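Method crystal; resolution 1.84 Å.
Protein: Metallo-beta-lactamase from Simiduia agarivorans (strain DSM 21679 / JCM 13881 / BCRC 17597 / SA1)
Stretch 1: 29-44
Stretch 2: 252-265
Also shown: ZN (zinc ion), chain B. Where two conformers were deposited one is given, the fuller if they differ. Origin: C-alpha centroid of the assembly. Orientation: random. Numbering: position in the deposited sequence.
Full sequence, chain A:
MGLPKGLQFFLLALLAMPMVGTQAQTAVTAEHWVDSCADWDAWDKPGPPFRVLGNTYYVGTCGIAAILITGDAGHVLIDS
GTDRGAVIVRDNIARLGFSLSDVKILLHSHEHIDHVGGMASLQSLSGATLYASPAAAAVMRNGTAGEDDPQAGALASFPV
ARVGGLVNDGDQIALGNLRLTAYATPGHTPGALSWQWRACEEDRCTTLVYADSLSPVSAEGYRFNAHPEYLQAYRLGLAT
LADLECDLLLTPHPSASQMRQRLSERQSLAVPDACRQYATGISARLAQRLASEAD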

# COMPACT_ATOMS: atom_id res chain seq x y z
N THR A 29 1.12 -20.54 6.06
CA THR A 29 -0.15 -19.83 6.00
C THR A 29 -0.29 -19.04 4.71
O THR A 29 -1.39 -18.58 4.40
CB THR A 29 -0.31 -18.87 7.20
OG1 THR A 29 -1.38 -17.96 6.94
CG2 THR A 29 0.96 -18.09 7.44
N ALA A 30 0.80 -18.89 3.95
CA ALA A 30 0.70 -18.35 2.60
C ALA A 30 0.21 -19.40 1.62
O ALA A 30 -0.43 -19.05 0.62
CB ALA A 30 2.05 -17.79 2.16
N GLU A 31 0.49 -20.68 1.88
CA GLU A 31 -0.17 -21.74 1.11
C GLU A 31 -1.66 -21.74 1.38
O GLU A 31 -2.47 -21.89 0.46
CB GLU A 31 0.44 -23.10 1.45
CG GLU A 31 -0.31 -24.26 0.81
CD GLU A 31 -0.51 -25.43 1.75
OE1 GLU A 31 0.30 -25.60 2.68
OE2 GLU A 31 -1.50 -26.17 1.57
N HIS A 32 -2.05 -21.59 2.65
CA HIS A 32 -3.46 -21.44 2.99
C HIS A 32 -4.05 -20.18 2.35
O HIS A 32 -5.23 -20.16 2.01
CB HIS A 32 -3.63 -21.40 4.51
CG HIS A 32 -5.06 -21.40 4.96
ND1 HIS A 32 -6.04 -22.13 4.32
CD2 HIS A 32 -5.67 -20.77 5.99
CE1 HIS A 32 -7.19 -21.94 4.93
NE2 HIS A 32 -7.00 -21.12 5.95
N TRP A 33 -3.23 -19.14 2.18
CA TRP A 33 -3.72 -17.92 1.54
C TRP A 33 -4.05 -18.15 0.08
O TRP A 33 -5.07 -17.66 -0.42
CB TRP A 33 -2.69 -16.80 1.69
CG TRP A 33 -3.24 -15.44 1.38
CD1 TRP A 33 -3.72 -14.53 2.28
CD2 TRP A 33 -3.37 -14.84 0.09
NE1 TRP A 33 -4.14 -13.40 1.63
CE2 TRP A 33 -3.94 -13.56 0.28
CE3 TRP A 33 -3.07 -15.25 -1.21
CZ2 TRP A 33 -4.21 -12.70 -0.78
CZ3 TRP A 33 -3.33 -14.39 -2.26
CH2 TRP A 33 -3.90 -13.13 -2.04
N VAL A 34 -3.19 -18.89 -0.64
CA VAL A 34 -3.47 -19.20 -2.04
C VAL A 34 -4.73 -20.04 -2.15
O VAL A 34 -5.54 -19.87 -3.08
CB VAL A 34 -2.26 -19.90 -2.68
CG1 VAL A 34 -2.53 -20.19 -4.15
CG2 VAL A 34 -1.01 -19.05 -2.52
N ASP A 35 -4.94 -20.96 -1.20
CA ASP A 35 -6.15 -21.77 -1.21
C ASP A 35 -7.37 -20.97 -0.77
O ASP A 35 -8.50 -21.31 -1.14
CB ASP A 35 -5.97 -23.00 -0.32
CG ASP A 35 -4.86 -23.91 -0.79
OD1 ASP A 35 -4.62 -23.97 -2.01
OD2 ASP A 35 -4.22 -24.56 0.06
N SER A 36 -7.17 -19.91 0.01
CA SER A 36 -8.29 -19.13 0.54
C SER A 36 -8.63 -17.92 -0.30
O SER A 36 -9.79 -17.50 -0.33
CB SER A 36 -7.98 -18.67 1.97
OG SER A 36 -7.67 -19.77 2.81
N CYS A 37 -7.65 -17.33 -0.99
CA CYS A 37 -7.84 -16.10 -1.74
C CYS A 37 -7.51 -16.32 -3.21
O CYS A 37 -6.60 -17.08 -3.55
CB CYS A 37 -6.98 -14.97 -1.17
SG CYS A 37 -7.24 -14.66 0.60
N ALA A 38 -8.26 -15.64 -4.08
CA ALA A 38 -8.11 -15.75 -5.52
C ALA A 38 -7.49 -14.47 -6.08
O ALA A 38 -7.26 -13.50 -5.36
CB ALA A 38 -9.45 -16.05 -6.18
N ASP A 39 -7.24 -14.48 -7.38
CA ASP A 39 -6.70 -13.31 -8.05
C ASP A 39 -7.79 -12.25 -8.22
O ASP A 39 -8.90 -12.56 -8.66
CB ASP A 39 -6.12 -13.69 -9.41
CG ASP A 39 -4.66 -14.11 -9.33
OD1 ASP A 39 -3.90 -13.46 -8.59
OD2 ASP A 39 -4.28 -15.09 -10.00
N TRP A 40 -7.46 -11.01 -7.88
CA TRP A 40 -8.39 -9.89 -7.96
C TRP A 40 -9.67 -10.18 -7.18
O TRP A 40 -10.79 -10.03 -7.68
CB TRP A 40 -8.70 -9.54 -9.42
CG TRP A 40 -7.49 -9.15 -10.21
CD1 TRP A 40 -6.95 -9.82 -11.27
CD2 TRP A 40 -6.69 -7.98 -10.03
NE1 TRP A 40 -5.85 -9.15 -11.75
CE2 TRP A 40 -5.67 -8.01 -11.00
CE3 TRP A 40 -6.73 -6.90 -9.14
CZ2 TRP A 40 -4.70 -7.02 -11.11
CZ3 TRP A 40 -5.76 -5.91 -9.24
CH2 TRP A 40 -4.77 -5.98 -10.22
N ASP A 41 -9.49 -10.62 -5.94
CA ASP A 41 -10.62 -11.00 -5.10
C ASP A 41 -11.37 -9.76 -4.61
O ASP A 41 -10.95 -8.62 -4.83
CB ASP A 41 -10.15 -11.84 -3.92
CG ASP A 41 -11.01 -13.06 -3.69
OD1 ASP A 41 -12.23 -13.00 -3.99
OD2 ASP A 41 -10.48 -14.08 -3.21
N ALA A 42 -12.49 -10.00 -3.94
CA ALA A 42 -13.28 -8.90 -3.39
C ALA A 42 -12.47 -8.16 -2.33
O ALA A 42 -11.65 -8.74 -1.61
CB ALA A 42 -14.58 -9.43 -2.78
N TRP A 43 -12.70 -6.85 -2.25
CA TRP A 43 -11.92 -6.01 -1.34
C TRP A 43 -12.15 -6.39 0.12
O TRP A 43 -11.21 -6.37 0.92
CB TRP A 43 -12.27 -4.53 -1.56
CG TRP A 43 -11.80 -3.98 -2.87
CD1 TRP A 43 -10.89 -4.55 -3.72
CD2 TRP A 43 -12.21 -2.75 -3.48
NE1 TRP A 43 -10.72 -3.74 -4.82
CE2 TRP A 43 -11.52 -2.64 -4.70
CE3 TRP A 43 -13.10 -1.74 -3.11
CZ2 TRP A 43 -11.69 -1.55 -5.55
CZ3 TRP A 43 -13.27 -0.66 -3.96
CH2 TRP A 43 -12.56 -0.58 -5.17
N ASP A 44 -13.38 -6.74 0.47
CA ASP A 44 -13.74 -7.03 1.85
C ASP A 44 -13.85 -8.53 2.14
O ASP A 44 -14.40 -8.91 3.17
CB ASP A 44 -15.06 -6.34 2.21
CG ASP A 44 -14.97 -4.83 2.08
OD1 ASP A 44 -13.89 -4.27 2.35
OD2 ASP A 44 -15.99 -4.21 1.72
N PRO A 252 -0.66 -2.80 -2.89
CA PRO A 252 -1.94 -2.71 -2.16
C PRO A 252 -3.02 -3.61 -2.74
O PRO A 252 -3.84 -4.15 -1.99
CB PRO A 252 -2.30 -1.22 -2.27
CG PRO A 252 -1.00 -0.53 -2.50
CD PRO A 252 -0.19 -1.47 -3.33
N HIS A 253 -3.04 -3.77 -4.06
CA HIS A 253 -3.81 -4.83 -4.68
C HIS A 253 -2.85 -5.98 -4.95
O HIS A 253 -1.97 -5.85 -5.81
CB HIS A 253 -4.46 -4.36 -5.98
CG HIS A 253 -5.46 -3.27 -5.79
ND1 HIS A 253 -6.77 -3.52 -5.43
CD2 HIS A 253 -5.35 -1.92 -5.90
CE1 HIS A 253 -7.42 -2.37 -5.33
NE2 HIS A 253 -6.59 -1.39 -5.61
N PRO A 254 -2.97 -7.11 -4.23
CA PRO A 254 -1.94 -8.16 -4.34
C PRO A 254 -1.73 -8.67 -5.76
O PRO A 254 -0.59 -8.99 -6.12
CB PRO A 254 -2.47 -9.26 -3.42
CG PRO A 254 -3.34 -8.54 -2.44
CD PRO A 254 -3.98 -7.43 -3.22
N SER A 255 -2.78 -8.74 -6.57
CA SER A 255 -2.62 -9.24 -7.93
C SER A 255 -1.90 -8.26 -8.85
O SER A 255 -1.55 -8.64 -9.97
CB SER A 255 -3.99 -9.59 -8.52
OG SER A 255 -4.57 -10.69 -7.84
N ALA A 256 -1.67 -7.02 -8.40
CA ALA A 256 -0.92 -6.07 -9.22
C ALA A 256 0.52 -6.52 -9.40
O ALA A 256 1.13 -6.24 -10.44
CB ALA A 256 -0.97 -4.68 -8.59
N SER A 257 1.09 -7.22 -8.41
CA SER A 257 2.44 -7.76 -8.51
C SER A 257 2.44 -9.28 -8.62
O SER A 257 3.48 -9.91 -8.40
CB SER A 257 3.28 -7.32 -7.31
OG SER A 257 2.58 -7.54 -6.09
N GLN A 258 1.29 -9.87 -8.96
CA GLN A 258 1.15 -11.32 -9.07
C GLN A 258 1.58 -12.02 -7.79
O GLN A 258 2.26 -13.05 -7.81
CB GLN A 258 1.93 -11.86 -10.28
CG GLN A 258 1.56 -11.19 -11.59
CD GLN A 258 2.04 -11.97 -12.80
OE1 GLN A 258 2.12 -13.20 -12.77
NE2 GLN A 258 2.35 -11.26 -13.88
N MET A 259 1.19 -11.44 -6.65
CA MET A 259 1.58 -11.99 -5.35
C MET A 259 1.05 -13.41 -5.17
O MET A 259 1.75 -14.26 -4.61
CB MET A 259 1.07 -11.09 -4.23
CG MET A 259 1.76 -11.32 -2.90
SD MET A 259 1.15 -10.20 -1.62
CE MET A 259 -0.27 -11.12 -1.04
N ARG A 260 -0.17 -13.67 -5.64
CA ARG A 260 -0.73 -15.02 -5.50
C ARG A 260 0.03 -16.02 -6.36
O ARG A 260 0.29 -17.15 -5.92
CB ARG A 260 -2.21 -15.01 -5.86
CG ARG A 260 -2.91 -16.33 -5.58
CD ARG A 260 -4.32 -16.34 -6.15
NE ARG A 260 -5.03 -17.57 -5.79
CZ ARG A 260 -4.91 -18.72 -6.46
NH1 ARG A 260 -4.11 -18.80 -7.51
NH2 ARG A 260 -5.59 -19.79 -6.06
N GLN A 261 0.38 -15.64 -7.59
CA GLN A 261 1.14 -16.54 -8.45
C GLN A 261 2.54 -16.78 -7.90
O GLN A 261 3.03 -17.91 -7.93
CB GLN A 261 1.20 -15.99 -9.87
CG GLN A 261 -0.16 -15.78 -10.51
CD GLN A 261 -0.67 -14.36 -10.35
OE1 GLN A 261 -1.00 -13.93 -9.24
NE2 GLN A 261 -0.74 -13.62 -11.45
N ARG A 262 3.19 -15.73 -7.39
CA ARG A 262 4.52 -15.91 -6.81
C ARG A 262 4.46 -16.79 -5.57
O ARG A 262 5.39 -17.56 -5.30
CB ARG A 262 5.13 -14.55 -6.46
CG ARG A 262 5.46 -13.69 -7.67
CD ARG A 262 6.05 -12.35 -7.24
NE ARG A 262 5.08 -11.51 -6.56
CZ ARG A 262 5.39 -10.55 -5.70
NH1 ARG A 262 6.67 -10.31 -5.40
NH2 ARG A 262 4.44 -9.83 -5.13
N LEU A 263 3.38 -16.70 -4.79
CA LEU A 263 3.23 -17.55 -3.62
C LEU A 263 2.99 -19.00 -4.01
O LEU A 263 3.52 -19.92 -3.37
CB LEU A 263 2.09 -17.04 -2.74
CG LEU A 263 2.37 -15.85 -1.83
CD1 LEU A 263 1.13 -15.46 -1.05
CD2 LEU A 263 3.52 -16.15 -0.88
N SER A 264 2.20 -19.23 -5.06
CA SER A 264 1.86 -20.59 -5.45
C SER A 264 2.96 -21.24 -6.29
O SER A 264 3.21 -22.44 -6.16
CB SER A 264 0.54 -20.59 -6.23
OG SER A 264 0.49 -21.67 -7.15
N GLU A 265 3.63 -20.46 -7.14
CA GLU A 265 4.58 -21.01 -8.10
C GLU A 265 5.97 -21.23 -7.51
O GLU A 265 6.64 -22.20 -7.88
CB GLU A 265 4.70 -20.09 -9.31
CG GLU A 265 3.99 -20.58 -10.55
CD GLU A 265 3.58 -19.44 -11.47
OE1 GLU A 265 4.25 -18.38 -11.45
OE2 GLU A 265 2.58 -19.60 -12.20
ZN ZN B . -7.20 0.45 -4.82
O HOH W 1 -2.64 -17.22 -8.94
O HOH W 2 -7.98 2.10 -5.60

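The side chain of Arg260 bonds two backbone carbonyls near the C-terminal end of helix 30-36, where Val34 O, in the last turn, and Cys37 O, just past the helix, both accept from its guanidinium. Its NE donates to Cys37 O at 2.8 Å with an N-H...O angle of 165°, a nearly straight bond, whereas NH2 reaches Val34 O at 3.0 Å but only at 126°, so that bond is weak. Cys37 is the first residue after the helix to leave helical phi/psi (-121/145), and its carbonyl oxygen meets the guanidinium at the edge, near its plane. Val34 CG1 lies over one guanidinium face, 3.6 Å from Arg260 CZ. Asp39 makes no salt bridge to Arg260: Asp39 OD2 and Arg260 NH1 stand 4.5 Å apart, beyond a salt bridge, and water 1 links them, donating to Asp39 OD2 (2.9 Å) and accepting from Arg260 NH1 (2.6 Å).

Helices 30-36 and 259-265 run at 125° to each other, their axes 9.4 Å apart at closest approach. Apolar side chains fill the space between them. Ala30 CB meets Leu263 CD2 at 3.8 Å, and Val34 CG2 meets Leu263 CB at 3.7 Å. Trp33 starts out sideways, but its ring ends nearer the second stretch, with Met259 CE over one face (4.3 Å from Trp33 CZ2) and Arg260 CB at the edge (3.8 Å from Trp33 CZ3).

Past the helix, Ser255 OG works in both directions, donating to Asp39 OD1 (2.9 Å) and accepting from Trp40 N (2.9 Å, 151°). Ser255 CB also sits 3.5 Å from the centroid of the Trp40 six-membered ring, 18° off its normal, a CH-pi contact. Farther along, Trp43 NE1 approaches His253 CE1 at 3.6 Å, their rings oblique at 48°, while His253 NE2 binds zinc at 2.1 Å.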